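Diguanylate cyclase (Xanthomonas campestris pv. campestris, PDB 5H5O) binds cyclic GMP through its cyclic nucleotide-binding domain, the part in this structure, and probably makes cyclic di-GMP from two GTP with its GGDEF domain. Local coordinates at residues G18-I23 / R89-A94. Numbering follows the deposited sequence.
Sequences GRMREI and RLIELA
R89 lies beside E22 with both side chains pointing the same way, and its NH2 reaches E22 OE2 in a long salt bridge of 4.0 Å. L90 forms an antiparallel hydrogen-bonded pair with R21: L90 N donates to R21 O and L90 O accepts from R21 N, each at 2.9 Å. L90 CD1 brushes I23 CG2. I91 sits in a non-hydrogen-bonded pair with selenomethionine M20, whose chain bends at chi2 and chi3; SE comes 3.7 Å from I91 CG1 and CE lies against L90 O. E92 carries the main polar contact. Its backbone pairs with R19, E92 N to R19 O being short at 2.7 Å, while CG stands anti to the backbone N (chi1 177°) and the extended chain brings the carboxylate to the R21 guanidinium. R21 grips it side-on, NE to E92 OE1 and NH2 to E92 OE2, both 2.9 Å; both nitrogens approach from above the carboxylate plane. R19, held by its NE and NH2, which both donate to M20 O, sets NE over the centre of the R21 guanidinium, and R21 NH1 lies over that of R19; the E92 carboxylate probably offsets the two like charges. L93 CD2 closes on G18 CA, just after helix 8-17. Strand 19-23 thus edges one sheet of the cyclic nucleotide-binding beta-roll; strand 88-93 joins it to strand 39-44, while I91 and L93 touch A15 and F14 of helix 8-17.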
loop_
_atom_site.group_PDB
_atom_site.type_symbol
_atom_site.label_atom_id
_atom_site.label_comp_id
_atom_site.label_asym_id
_atom_site.label_seq_id
_atom_site.Cartn_x
_atom_site.Cartn_y
_atom_site.Cartn_z
ATOM N N GLY A 18 -5.723 11.505 -16.618
ATOM C CA GLY A 18 -4.413 11.238 -17.186
ATOM C C GLY A 18 -4.362 11.545 -18.669
ATOM O O GLY A 18 -4.989 12.499 -19.136
ATOM N N ARG A 19 -3.606 10.740 -19.410
ATOM C CA ARG A 19 -3.601 10.842 -20.860
ATOM C C ARG A 19 -3.283 9.502 -21.501
ATOM O O ARG A 19 -2.959 8.534 -20.818
ATOM C CB ARG A 19 -2.609 11.897 -21.324
ATOM C CG ARG A 19 -1.228 11.713 -20.758
ATOM C CD ARG A 19 -0.239 12.306 -21.702
ATOM N NE ARG A 19 -0.492 11.801 -23.048
ATOM C CZ ARG A 19 -0.170 12.443 -24.165
ATOM N NH1 ARG A 19 0.429 13.627 -24.104
ATOM N NH2 ARG A 19 -0.444 11.894 -25.339
HETATM N N MSE A 20 -3.383 9.441 -22.819
HETATM C CA MSE A 20 -3.186 8.177 -23.527
HETATM C C MSE A 20 -1.808 8.159 -24.148
HETATM O O MSE A 20 -1.250 9.200 -24.502
HETATM C CB MSE A 20 -4.253 7.976 -24.618
HETATM C CG MSE A 20 -5.690 8.085 -24.110
HETATM SE SE MSE A 20 -6.050 6.895 -22.601
HETATM C CE MSE A 20 -5.678 5.225 -23.502
ATOM N N ARG A 21 -1.276 6.962 -24.309
ATOM C CA ARG A 21 0.080 6.797 -24.789
ATOM C C ARG A 21 0.110 5.551 -25.662
ATOM O O ARG A 21 -0.337 4.478 -25.249
ATOM C CB ARG A 21 1.029 6.660 -23.589
ATOM C CG ARG A 21 2.448 7.150 -23.818
ATOM C CD ARG A 21 2.501 8.616 -24.230
ATOM N NE ARG A 21 2.654 9.564 -23.124
ATOM C CZ ARG A 21 2.928 10.858 -23.299
ATOM N NH1 ARG A 21 3.084 11.338 -24.528
ATOM N NH2 ARG A 21 3.052 11.679 -22.267
ATOM N N GLU A 22 0.610 5.698 -26.880
ATOM C CA GLU A 22 0.768 4.552 -27.760
ATOM C C GLU A 22 2.190 4.079 -27.664
ATOM O O GLU A 22 3.109 4.881 -27.533
ATOM C CB GLU A 22 0.445 4.929 -29.207
ATOM C CG GLU A 22 -1.031 5.165 -29.443
ATOM C CD GLU A 22 -1.320 5.796 -30.786
ATOM O OE1 GLU A 22 -0.446 5.731 -31.677
ATOM O OE2 GLU A 22 -2.424 6.365 -30.942
ATOM N N ILE A 23 2.387 2.774 -27.699
ATOM C CA ILE A 23 3.739 2.277 -27.671
ATOM C C ILE A 23 3.883 1.083 -28.601
ATOM O O ILE A 23 3.078 0.152 -28.577
ATOM C CB ILE A 23 4.247 2.032 -26.213
ATOM C CG1 ILE A 23 5.672 1.484 -26.231
ATOM C CG2 ILE A 23 3.289 1.151 -25.400
ATOM C CD1 ILE A 23 6.105 0.913 -24.896
ATOM N N ARG A 89 -1.570 0.192 -26.043
ATOM C CA ARG A 89 -2.021 1.527 -25.675
ATOM C C ARG A 89 -2.202 1.543 -24.173
ATOM O O ARG A 89 -2.668 0.563 -23.587
ATOM C CB ARG A 89 -3.336 1.888 -26.363
ATOM C CG ARG A 89 -3.246 2.116 -27.852
ATOM C CD ARG A 89 -4.637 2.321 -28.405
ATOM N NE ARG A 89 -4.626 3.089 -29.636
ATOM C CZ ARG A 89 -5.702 3.314 -30.380
ATOM N NH1 ARG A 89 -6.873 2.820 -30.003
ATOM N NH2 ARG A 89 -5.599 4.023 -31.497
ATOM N N LEU A 90 -1.840 2.671 -23.565
ATOM C CA LEU A 90 -1.790 2.801 -22.119
ATOM C C LEU A 90 -2.471 4.070 -21.668
ATOM O O LEU A 90 -2.451 5.080 -22.378
ATOM C CB LEU A 90 -0.337 2.865 -21.655
ATOM C CG LEU A 90 0.660 1.795 -22.102
ATOM C CD1 LEU A 90 2.039 2.092 -21.551
ATOM C CD2 LEU A 90 0.222 0.431 -21.639
ATOM N N ILE A 91 -3.067 4.024 -20.480
ATOM C CA ILE A 91 -3.352 5.257 -19.748
ATOM C C ILE A 91 -2.102 5.620 -18.952
ATOM O O ILE A 91 -1.568 4.800 -18.199
ATOM C CB ILE A 91 -4.520 5.095 -18.768
ATOM C CG1 ILE A 91 -5.821 4.810 -19.532
ATOM C CG2 ILE A 91 -4.656 6.349 -17.866
ATOM C CD1 ILE A 91 -6.842 4.084 -18.679
ATOM N N GLU A 92 -1.620 6.840 -19.144
ATOM C CA GLU A 92 -0.493 7.347 -18.379
ATOM C C GLU A 92 -0.985 8.380 -17.365
ATOM O O GLU A 92 -1.581 9.391 -17.734
ATOM C CB GLU A 92 0.537 7.951 -19.317
ATOM C CG GLU A 92 1.739 8.594 -18.650
ATOM C CD GLU A 92 2.694 9.191 -19.672
ATOM O OE1 GLU A 92 3.249 8.437 -20.496
ATOM O OE2 GLU A 92 2.882 10.420 -19.655
ATOM N N LEU A 93 -0.730 8.115 -16.085
ATOM C CA LEU A 93 -1.197 8.974 -15.005
ATOM C C LEU A 93 -0.008 9.584 -14.253
ATOM O O LEU A 93 0.746 8.878 -13.589
ATOM C CB LEU A 93 -2.061 8.141 -14.066
ATOM C CG LEU A 93 -3.206 8.686 -13.206
ATOM C CD1 LEU A 93 -2.718 9.014 -11.849
ATOM C CD2 LEU A 93 -3.986 9.861 -13.823
ATOM N N ALA A 94 0.159 10.896 -14.379
ATOM C CA ALA A 94 1.282 11.594 -13.771
ATOM C C ALA A 94 1.007 11.974 -12.323
ATOM O O ALA A 94 -0.141 12.002 -11.871
ATOM C CB ALA A 94 1.651 12.843 -14.594
#